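Local coordinates for protein DNA polymerase III beta subunit (Streptococcus pyogenes, PDB 2AVT) that probably encircles DNA as a ring-shaped sliding clamp, tethering the replicative DNA polymerase to its template during replication, at residues V201-F215 with I231-L245. Sequence-based numbering, arbitrary orientation.
Sequences VVLPSKSLREFSAVF and ILFRSEHISFYTRLL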
ATOM      1  N   VAL A 201      22.414  18.955  20.297  1.00 40.88           N
ATOM      2  CA  VAL A 201      21.590  19.351  19.167  1.00 37.89           C
ATOM      3  C   VAL A 201      20.199  18.752  19.217  1.00 36.95           C
ATOM      4  O   VAL A 201      19.879  17.932  20.080  1.00 36.38           O
ATOM      5  CB  VAL A 201      22.243  18.922  17.831  1.00 38.07           C
ATOM      6  CG1 VAL A 201      23.583  19.600  17.664  1.00 37.34           C
ATOM      7  CG2 VAL A 201      22.413  17.410  17.801  1.00 37.76           C
ATOM      8  N   VAL A 202      19.370  19.184  18.276  1.00 34.18           N
ATOM      9  CA  VAL A 202      18.010  18.697  18.155  1.00 33.89           C
ATOM     10  C   VAL A 202      17.875  18.355  16.677  1.00 33.86           C
ATOM     11  O   VAL A 202      18.063  19.214  15.816  1.00 33.31           O
ATOM     12  CB  VAL A 202      16.984  19.776  18.547  1.00 34.97           C
ATOM     13  CG1 VAL A 202      15.575  19.228  18.399  1.00 33.07           C
ATOM     14  CG2 VAL A 202      17.230  20.228  19.988  1.00 32.50           C
ATOM     15  N   LEU A 203      17.576  17.093  16.394  1.00 34.37           N
ATOM     16  CA  LEU A 203      17.455  16.624  15.020  1.00 34.34           C
ATOM     17  C   LEU A 203      16.020  16.247  14.690  1.00 32.70           C
ATOM     18  O   LEU A 203      15.402  15.444  15.397  1.00 30.76           O
ATOM     19  CB  LEU A 203      18.363  15.409  14.810  1.00 37.94           C
ATOM     20  CG  LEU A 203      18.705  15.107  13.352  1.00 40.51           C
ATOM     21  CD1 LEU A 203      19.433  16.311  12.775  1.00 44.36           C
ATOM     22  CD2 LEU A 203      19.584  13.879  13.253  1.00 44.29           C
ATOM     23  N   PRO A 204      15.471  16.819  13.604  1.00 31.54           N
ATOM     24  CA  PRO A 204      14.094  16.534  13.183  1.00 31.49           C
ATOM     25  C   PRO A 204      13.901  15.025  13.165  1.00 32.45           C
ATOM     26  O   PRO A 204      14.697  14.303  12.564  1.00 33.59           O
ATOM     27  CB  PRO A 204      14.029  17.156  11.785  1.00 31.91           C
ATOM     28  CG  PRO A 204      14.969  18.293  11.879  1.00 29.43           C
ATOM     29  CD  PRO A 204      16.144  17.699  12.631  1.00 30.80           C
ATOM     30  N   SER A 205      12.857  14.545  13.827  1.00 32.64           N
ATOM     31  CA  SER A 205      12.612  13.115  13.904  1.00 34.42           C
ATOM     32  C   SER A 205      12.485  12.405  12.565  1.00 36.11           C
ATOM     33  O   SER A 205      12.947  11.270  12.418  1.00 34.69           O
ATOM     34  CB  SER A 205      11.371  12.840  14.753  1.00 36.15           C
ATOM     35  OG  SER A 205      10.270  13.600  14.294  1.00 42.73           O
ATOM     36  N   LYS A 206      11.861  13.050  11.585  1.00 36.14           N
ATOM     37  CA  LYS A 206      11.705  12.403  10.291  1.00 36.46           C
ATOM     38  C   LYS A 206      13.066  12.154   9.667  1.00 33.94           C
ATOM     39  O   LYS A 206      13.287  11.130   9.028  1.00 33.09           O
ATOM     40  CB  LYS A 206      10.859  13.259   9.343  1.00 39.94           C
ATOM     41  CG  LYS A 206      10.491  12.521   8.061  1.00 42.89           C
ATOM     42  CD  LYS A 206       9.440  13.268   7.254  1.00 47.40           C
ATOM     43  CE  LYS A 206       8.788  12.342   6.236  1.00 49.50           C
ATOM     44  NZ  LYS A 206       8.195  11.141   6.904  1.00 51.34           N
ATOM     45  N   SER A 207      13.978  13.095   9.861  1.00 32.64           N
ATOM     46  CA  SER A 207      15.316  12.972   9.313  1.00 33.59           C
ATOM     47  C   SER A 207      16.037  11.747   9.878  1.00 34.03           C
ATOM     48  O   SER A 207      16.858  11.138   9.199  1.00 32.48           O
ATOM     49  CB  SER A 207      16.116  14.243   9.607  1.00 33.24           C
ATOM     50  OG  SER A 207      15.506  15.371   8.999  1.00 35.24           O
ATOM     51  N   LEU A 208      15.722  11.386  11.118  1.00 34.39           N
ATOM     52  CA  LEU A 208      16.350  10.233  11.752  1.00 34.63           C
ATOM     53  C   LEU A 208      15.778   8.932  11.203  1.00 35.28           C
ATOM     54  O   LEU A 208      16.511   7.951  11.025  1.00 33.90           O
ATOM     55  CB  LEU A 208      16.172  10.301  13.273  1.00 33.71           C
ATOM     56  CG  LEU A 208      17.118  11.306  13.933  1.00 30.61           C
ATOM     57  CD1 LEU A 208      16.844  11.398  15.424  1.00 32.94           C
ATOM     58  CD2 LEU A 208      18.551  10.870  13.674  1.00 32.19           C
ATOM     59  N   ARG A 209      14.475   8.918  10.935  1.00 34.30           N
ATOM     60  CA  ARG A 209      13.848   7.723  10.372  1.00 35.85           C
ATOM     61  C   ARG A 209      14.497   7.419   9.020  1.00 33.46           C
ATOM     62  O   ARG A 209      14.688   6.259   8.658  1.00 33.58           O
ATOM     63  CB  ARG A 209      12.345   7.935  10.179  1.00 37.94           C
ATOM     64  CG  ARG A 209      11.599   8.257  11.467  1.00 44.47           C
ATOM     65  CD  ARG A 209      10.398   7.341  11.663  1.00 47.85           C
ATOM     66  NE  ARG A 209       9.120   8.011  11.430  1.00 52.35           N
ATOM     67  CZ  ARG A 209       8.659   8.386  10.237  1.00 54.13           C
ATOM     68  NH1 ARG A 209       9.368   8.161   9.137  1.00 53.68           N
ATOM     69  NH2 ARG A 209       7.475   8.982  10.148  1.00 53.29           N
ATOM     70  N   GLU A 210      14.836   8.468   8.278  1.00 31.86           N
ATOM     71  CA  GLU A 210      15.468   8.296   6.976  1.00 32.57           C
ATOM     72  C   GLU A 210      16.890   7.738   7.127  1.00 31.58           C
ATOM     73  O   GLU A 210      17.367   7.007   6.258  1.00 28.48           O
ATOM     74  CB  GLU A 210      15.497   9.625   6.212  1.00 32.86           C
ATOM     75  CG  GLU A 210      14.118  10.140   5.797  1.00 39.83           C
ATOM     76  CD  GLU A 210      13.357   9.163   4.908  1.00 42.14           C
ATOM     77  OE1 GLU A 210      13.905   8.743   3.869  1.00 45.90           O
ATOM     78  OE2 GLU A 210      12.204   8.818   5.244  1.00 46.02           O
ATOM     79  N   PHE A 211      17.562   8.085   8.224  1.00 30.74           N
ATOM     80  CA  PHE A 211      18.911   7.582   8.478  1.00 32.06           C
ATOM     81  C   PHE A 211      18.873   6.056   8.477  1.00 32.57           C
ATOM     82  O   PHE A 211      19.687   5.401   7.823  1.00 32.33           O
ATOM     83  CB  PHE A 211      19.425   8.047   9.845  1.00 31.35           C
ATOM     84  CG  PHE A 211      20.721   7.391  10.261  1.00 30.80           C
ATOM     85  CD1 PHE A 211      20.716   6.187  10.949  1.00 29.30           C
ATOM     86  CD2 PHE A 211      21.942   7.961   9.940  1.00 29.32           C
ATOM     87  CE1 PHE A 211      21.908   5.562  11.305  1.00 28.67           C
ATOM     88  CE2 PHE A 211      23.139   7.341  10.295  1.00 29.72           C
ATOM     89  CZ  PHE A 211      23.117   6.140  10.977  1.00 29.34           C
ATOM     90  N   SER A 212      17.921   5.503   9.221  1.00 33.74           N
ATOM     91  CA  SER A 212      17.767   4.057   9.338  1.00 35.18           C
ATOM     92  C   SER A 212      17.489   3.385   8.005  1.00 35.28           C
ATOM     93  O   SER A 212      17.944   2.266   7.750  1.00 34.09           O
ATOM     94  CB  SER A 212      16.640   3.726  10.321  1.00 36.01           C
ATOM     95  OG  SER A 212      16.995   4.100  11.640  1.00 36.87           O
ATOM     96  N   ALA A 213      16.739   4.071   7.152  1.00 34.01           N
ATOM     97  CA  ALA A 213      16.398   3.524   5.850  1.00 35.02           C
ATOM     98  C   ALA A 213      17.560   3.606   4.869  1.00 34.88           C
ATOM     99  O   ALA A 213      17.708   2.742   4.008  1.00 37.84           O
ATOM    100  CB  ALA A 213      15.175   4.253   5.274  1.00 33.77           C
ATOM    101  N   VAL A 214      18.390   4.630   5.008  1.00 32.45           N
ATOM    102  CA  VAL A 214      19.511   4.828   4.096  1.00 33.80           C
ATOM    103  C   VAL A 214      20.759   3.990   4.377  1.00 34.40           C
ATOM    104  O   VAL A 214      21.388   3.481   3.446  1.00 34.00           O
ATOM    105  CB  VAL A 214      19.916   6.313   4.057  1.00 33.82           C
ATOM    106  CG1 VAL A 214      21.074   6.512   3.095  1.00 33.83           C
ATOM    107  CG2 VAL A 214      18.713   7.164   3.636  1.00 34.33           C
ATOM    108  N   PHE A 215      21.136   3.866   5.647  1.00 33.03           N
ATOM    109  CA  PHE A 215      22.307   3.078   6.000  1.00 34.41           C
ATOM    110  C   PHE A 215      21.910   1.628   6.272  1.00 35.49           C
ATOM    111  O   PHE A 215      21.272   1.325   7.281  1.00 35.53           O
ATOM    112  CB  PHE A 215      23.020   3.675   7.220  1.00 33.15           C
ATOM    113  CG  PHE A 215      23.707   4.988   6.936  1.00 35.28           C
ATOM    114  CD1 PHE A 215      24.994   5.016   6.421  1.00 33.91           C
ATOM    115  CD2 PHE A 215      23.053   6.193   7.147  1.00 34.72           C
ATOM    116  CE1 PHE A 215      25.619   6.213   6.120  1.00 32.23           C
ATOM    117  CE2 PHE A 215      23.673   7.394   6.848  1.00 34.53           C
ATOM    118  CZ  PHE A 215      24.958   7.404   6.334  1.00 34.11           C
ATOM    119  N   ILE A 231      24.220  18.221  10.878  1.00 39.28           N
ATOM    120  CA  ILE A 231      25.020  17.096  11.317  1.00 36.72           C
ATOM    121  C   ILE A 231      25.224  16.204  10.092  1.00 36.20           C
ATOM    122  O   ILE A 231      24.319  16.048   9.263  1.00 32.47           O
ATOM    123  CB  ILE A 231      24.302  16.330  12.451  1.00 37.74           C
ATOM    124  CG1 ILE A 231      25.083  15.072  12.828  1.00 38.65           C
ATOM    125  CG2 ILE A 231      22.892  15.979  12.034  1.00 40.51           C
ATOM    126  CD1 ILE A 231      24.422  14.281  13.938  1.00 36.55           C
ATOM    127  N   LEU A 232      26.429  15.661   9.961  1.00 34.02           N
ATOM    128  CA  LEU A 232      26.769  14.793   8.846  1.00 32.35           C
ATOM    129  C   LEU A 232      27.063  13.380   9.339  1.00 33.50           C
ATOM    130  O   LEU A 232      27.910  13.187  10.213  1.00 31.83           O
ATOM    131  CB  LEU A 232      27.997  15.340   8.109  1.00 29.88           C
ATOM    132  CG  LEU A 232      28.807  14.397   7.204  1.00 30.17           C
ATOM    133  CD1 LEU A 232      27.976  13.900   6.021  1.00 27.95           C
ATOM    134  CD2 LEU A 232      30.030  15.141   6.705  1.00 28.81           C
ATOM    135  N   PHE A 233      26.333  12.404   8.807  1.00 32.13           N
ATOM    136  CA  PHE A 233      26.571  11.007   9.140  1.00 32.17           C
ATOM    137  C   PHE A 233      27.271  10.472   7.899  1.00 32.72           C
ATOM    138  O   PHE A 233      26.761  10.635   6.786  1.00 31.74           O
ATOM    139  CB  PHE A 233      25.262  10.245   9.357  1.00 31.23           C
ATOM    140  CG  PHE A 233      24.452  10.732  10.515  1.00 31.01           C
ATOM    141  CD1 PHE A 233      23.564  11.784  10.364  1.00 31.39           C
ATOM    142  CD2 PHE A 233      24.552  10.119  11.754  1.00 30.83           C
ATOM    143  CE1 PHE A 233      22.792  12.203  11.420  1.00 31.56           C
ATOM    144  CE2 PHE A 233      23.782  10.537  12.816  1.00 27.06           C
ATOM    145  CZ  PHE A 233      22.901  11.577  12.651  1.00 33.08           C
ATOM    146  N   ARG A 234      28.424   9.835   8.076  1.00 32.70           N
ATOM    147  CA  ARG A 234      29.179   9.340   6.938  1.00 33.90           C
ATOM    148  C   ARG A 234      29.728   7.917   7.041  1.00 35.29           C
ATOM    149  O   ARG A 234      30.313   7.527   8.056  1.00 35.45           O
ATOM    150  CB  ARG A 234      30.345  10.295   6.652  1.00 34.67           C
ATOM    151  CG  ARG A 234      31.050  10.032   5.340  1.00 38.60           C
ATOM    152  CD  ARG A 234      32.228  10.969   5.133  1.00 41.97           C
ATOM    153  NE  ARG A 234      33.287  10.740   6.113  1.00 45.75           N
ATOM    154  CZ  ARG A 234      34.444  11.394   6.126  1.00 47.45           C
ATOM    155  NH1 ARG A 234      34.693  12.317   5.209  1.00 47.73           N
ATOM    156  NH2 ARG A 234      35.351  11.128   7.056  1.00 49.06           N
ATOM    157  N   SER A 235      29.521   7.152   5.973  1.00 33.93           N
ATOM    158  CA  SER A 235      30.022   5.789   5.862  1.00 34.07           C
ATOM    159  C   SER A 235      31.050   5.869   4.745  1.00 34.26           C
ATOM    160  O   SER A 235      31.420   6.964   4.322  1.00 35.33           O
ATOM    161  CB  SER A 235      28.899   4.818   5.476  1.00 34.45           C
ATOM    162  OG  SER A 235      28.355   5.119   4.203  1.00 31.41           O
ATOM    163  N   GLU A 236      31.509   4.732   4.249  1.00 35.99           N
ATOM    164  CA  GLU A 236      32.497   4.749   3.179  1.00 36.12           C
ATOM    165  C   GLU A 236      31.990   5.393   1.885  1.00 33.01           C
ATOM    166  O   GLU A 236      32.697   6.167   1.255  1.00 30.95           O
ATOM    167  CB  GLU A 236      32.977   3.328   2.883  1.00 39.31           C
ATOM    168  CG  GLU A 236      33.941   2.777   3.921  1.00 48.47           C
ATOM    169  CD  GLU A 236      35.161   3.665   4.099  1.00 52.17           C
ATOM    170  OE1 GLU A 236      35.698   4.149   3.079  1.00 56.21           O
ATOM    171  OE2 GLU A 236      35.591   3.875   5.255  1.00 54.63           O
ATOM    172  N   HIS A 237      30.761   5.092   1.493  1.00 31.03           N
ATOM    173  CA  HIS A 237      30.246   5.655   0.247  1.00 32.39           C
ATOM    174  C   HIS A 237      29.023   6.542   0.390  1.00 31.28           C
ATOM    175  O   HIS A 237      28.513   7.061  -0.605  1.00 30.07           O
ATOM    176  CB  HIS A 237      29.937   4.522  -0.733  1.00 34.77           C
ATOM    177  CG  HIS A 237      31.084   3.589  -0.945  1.00 34.00           C
ATOM    178  ND1 HIS A 237      31.114   2.314  -0.423  1.00 37.20           N
ATOM    179  CD2 HIS A 237      32.274   3.770  -1.567  1.00 35.75           C
ATOM    180  CE1 HIS A 237      32.274   1.750  -0.712  1.00 36.21           C
ATOM    181  NE2 HIS A 237      32.996   2.613  -1.404  1.00 37.83           N
ATOM    182  N   ILE A 238      28.557   6.727   1.623  1.00 30.80           N
ATOM    183  CA  ILE A 238      27.375   7.544   1.857  1.00 28.13           C
ATOM    184  C   ILE A 238      27.571   8.706   2.815  1.00 30.03           C
ATOM    185  O   ILE A 238      28.094   8.540   3.923  1.00 30.28           O
ATOM    186  CB  ILE A 238      26.222   6.699   2.422  1.00 26.77           C
ATOM    187  CG1 ILE A 238      25.895   5.549   1.467  1.00 24.59           C
ATOM    188  CG2 ILE A 238      25.007   7.587   2.663  1.00 25.98           C
ATOM    189  CD1 ILE A 238      24.910   4.551   2.042  1.00 24.36           C
ATOM    190  N   SER A 239      27.157   9.891   2.380  1.00 28.43           N
ATOM    191  CA  SER A 239      27.218  11.070   3.235  1.00 27.13           C
ATOM    192  C   SER A 239      25.775  11.532   3.385  1.00 26.80           C
ATOM    193  O   SER A 239      25.095  11.853   2.407  1.00 25.23           O
ATOM    194  CB  SER A 239      28.077  12.161   2.608  1.00 28.23           C
ATOM    195  OG  SER A 239      29.437  11.786   2.633  1.00 26.33           O
ATOM    196  N   PHE A 240      25.305  11.530   4.621  1.00 26.04           N
ATOM    197  CA  PHE A 240      23.936  11.909   4.940  1.00 26.61           C
ATOM    198  C   PHE A 240      23.954  13.170   5.820  1.00 26.47           C
ATOM    199  O   PHE A 240      24.442  13.135   6.960  1.00 26.33           O
ATOM    200  CB  PHE A 240      23.287  10.733   5.678  1.00 24.23           C
ATOM    201  CG  PHE A 240      21.819  10.898   5.970  1.00 28.47           C
ATOM    202  CD1 PHE A 240      21.395  11.441   7.173  1.00 29.97           C
ATOM    203  CD2 PHE A 240      20.863  10.413   5.094  1.00 29.48           C
ATOM    204  CE1 PHE A 240      20.048  11.489   7.498  1.00 30.84           C
ATOM    205  CE2 PHE A 240      19.512  10.459   5.418  1.00 29.83           C
ATOM    206  CZ  PHE A 240      19.108  10.996   6.619  1.00 28.22           C
ATOM    207  N   TYR A 241      23.437  14.276   5.286  1.00 26.02           N
ATOM    208  CA  TYR A 241      23.378  15.540   6.027  1.00 26.11           C
ATOM    209  C   TYR A 241      21.961  15.816   6.494  1.00 29.23           C
ATOM    210  O   TYR A 241      20.993  15.453   5.823  1.00 27.58           O
ATOM    211  CB  TYR A 241      23.800  16.728   5.164  1.00 26.92           C
ATOM    212  CG  TYR A 241      25.201  16.678   4.636  1.00 28.39           C
ATOM    213  CD1 TYR A 241      25.541  15.838   3.582  1.00 30.96           C
ATOM    214  CD2 TYR A 241      26.185  17.497   5.168  1.00 31.75           C
ATOM    215  CE1 TYR A 241      26.824  15.818   3.071  1.00 30.61           C
ATOM    216  CE2 TYR A 241      27.478  17.482   4.662  1.00 32.89           C
ATOM    217  CZ  TYR A 241      27.788  16.641   3.615  1.00 30.44           C
ATOM    218  OH  TYR A 241      29.069  16.620   3.113  1.00 32.72           O
ATOM    219  N   THR A 242      21.839  16.480   7.637  1.00 31.11           N
ATOM    220  CA  THR A 242      20.534  16.821   8.168  1.00 33.93           C
ATOM    221  C   THR A 242      20.542  18.213   8.775  1.00 36.44           C
ATOM    222  O   THR A 242      21.467  18.573   9.504  1.00 34.26           O
ATOM    223  CB  THR A 242      20.090  15.867   9.269  1.00 37.11           C
ATOM    224  OG1 THR A 242      20.185  14.513   8.808  1.00 41.93           O
ATOM    225  CG2 THR A 242      18.656  16.176   9.649  1.00 35.79           C
ATOM    226  N   ARG A 243      19.504  18.988   8.467  1.00 36.29           N
ATOM    227  CA  ARG A 243      19.362  20.339   8.997  1.00 38.21           C
ATOM    228  C   ARG A 243      19.011  20.222  10.478  1.00 35.54           C
ATOM    229  O   ARG A 243      18.267  19.326  10.871  1.00 34.64           O
ATOM    230  CB  ARG A 243      18.256  21.074   8.231  1.00 40.00           C
ATOM    231  CG  ARG A 243      17.679  22.309   8.904  1.00 43.99           C
ATOM    232  CD  ARG A 243      16.682  22.982   7.959  1.00 47.86           C
ATOM    233  NE  ARG A 243      15.806  23.944   8.628  1.00 48.69           N
ATOM    234  CZ  ARG A 243      14.843  23.614   9.485  1.00 50.26           C
ATOM    235  NH1 ARG A 243      14.087  24.560  10.034  1.00 51.46           N
ATOM    236  NH2 ARG A 243      14.625  22.342   9.789  1.00 49.01           N
ATOM    237  N   LEU A 244      19.550  21.123  11.293  1.00 35.28           N
ATOM    238  CA  LEU A 244      19.295  21.102  12.731  1.00 35.75           C
ATOM    239  C   LEU A 244      18.218  22.091  13.165  1.00 37.29           C
ATOM    240  O   LEU A 244      18.077  23.170  12.584  1.00 36.53           O
ATOM    241  CB  LEU A 244      20.584  21.413  13.503  1.00 33.68           C
ATOM    242  CG  LEU A 244      21.757  20.432  13.382  1.00 33.91           C
ATOM    243  CD1 LEU A 244      22.912  20.942  14.214  1.00 33.14           C
ATOM    244  CD2 LEU A 244      21.343  19.052  13.847  1.00 30.76           C
ATOM    245  N   LEU A 245      17.461  21.714  14.190  1.00 37.53           N
ATOM    246  CA  LEU A 245      16.431  22.592  14.720  1.00 40.19           C
ATOM    247  C   LEU A 245      17.118  23.499  15.737  1.00 42.37           C
ATOM    248  O   LEU A 245      17.719  23.023  16.696  1.00 43.16           O
ATOM    249  CB  LEU A 245      15.320  21.776  15.382  1.00 37.36           C
ATOM    250  CG  LEU A 245      14.468  20.951  14.413  1.00 38.22           C
ATOM    251  CD1 LEU A 245      13.568  19.997  15.184  1.00 35.16           C
ATOM    252  CD2 LEU A 245      13.639  21.897  13.540  1.00 37.37           C
TER
HETATM  253  O   HOH W   1      20.100  21.958  17.175  1.00 36.46           O
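Phe240 rises from strand 238-243 against helix 205-214, its ring edge reaching the backbone, with CZ 3.4 Å from Ser207 O. Phe211 CA lies over one face of this ring, while Val214 CG2 approaches Phe240 CE2 obliquely at 3.8 Å. With CG anti to the backbone N (chi1 171°), Phe211 brings its own ring across Phe233. Those rings are inclined, planes at 57° and centroids 4.8 Å apart, and Phe211 CD2 stands over a Phe233 face toward the rim. Just past the helix, Phe215 inserts edge-first: CE2 meets Phe240 CB at 3.6 Å, CZ points at Phe233 O, and Ile238 CG2 leans in obliquely. At the other end Leu203 spreads its methyls, CD1 to Leu244 CD2 (3.5 Å) and CD2 to the edge of Phe233, while Pro204 slides along Leu245.

A nearly straight bond, Leu245 N to Val202 O (3.0 Å, 167°), ties the loop after strand 238-243 to strand 201-204, and a water accepting from Val202 N and donating to Leu245 O makes a second bridge. Farther out, Leu142 of helix 139-149 touches Phe211 and Phe233, and Ile54 of strand 52-59 backs Phe240. Helix 205-214 runs nearly antiparallel to strand 238-243, packing helix on sheet within the central clamp domain. Ser207 OG and Thr242 OG1 are buried without a modelled partner. Cohesion is therefore chiefly apolar, with the direct hydrogen bond and the water bridge confined to the Val202–Leu245 end.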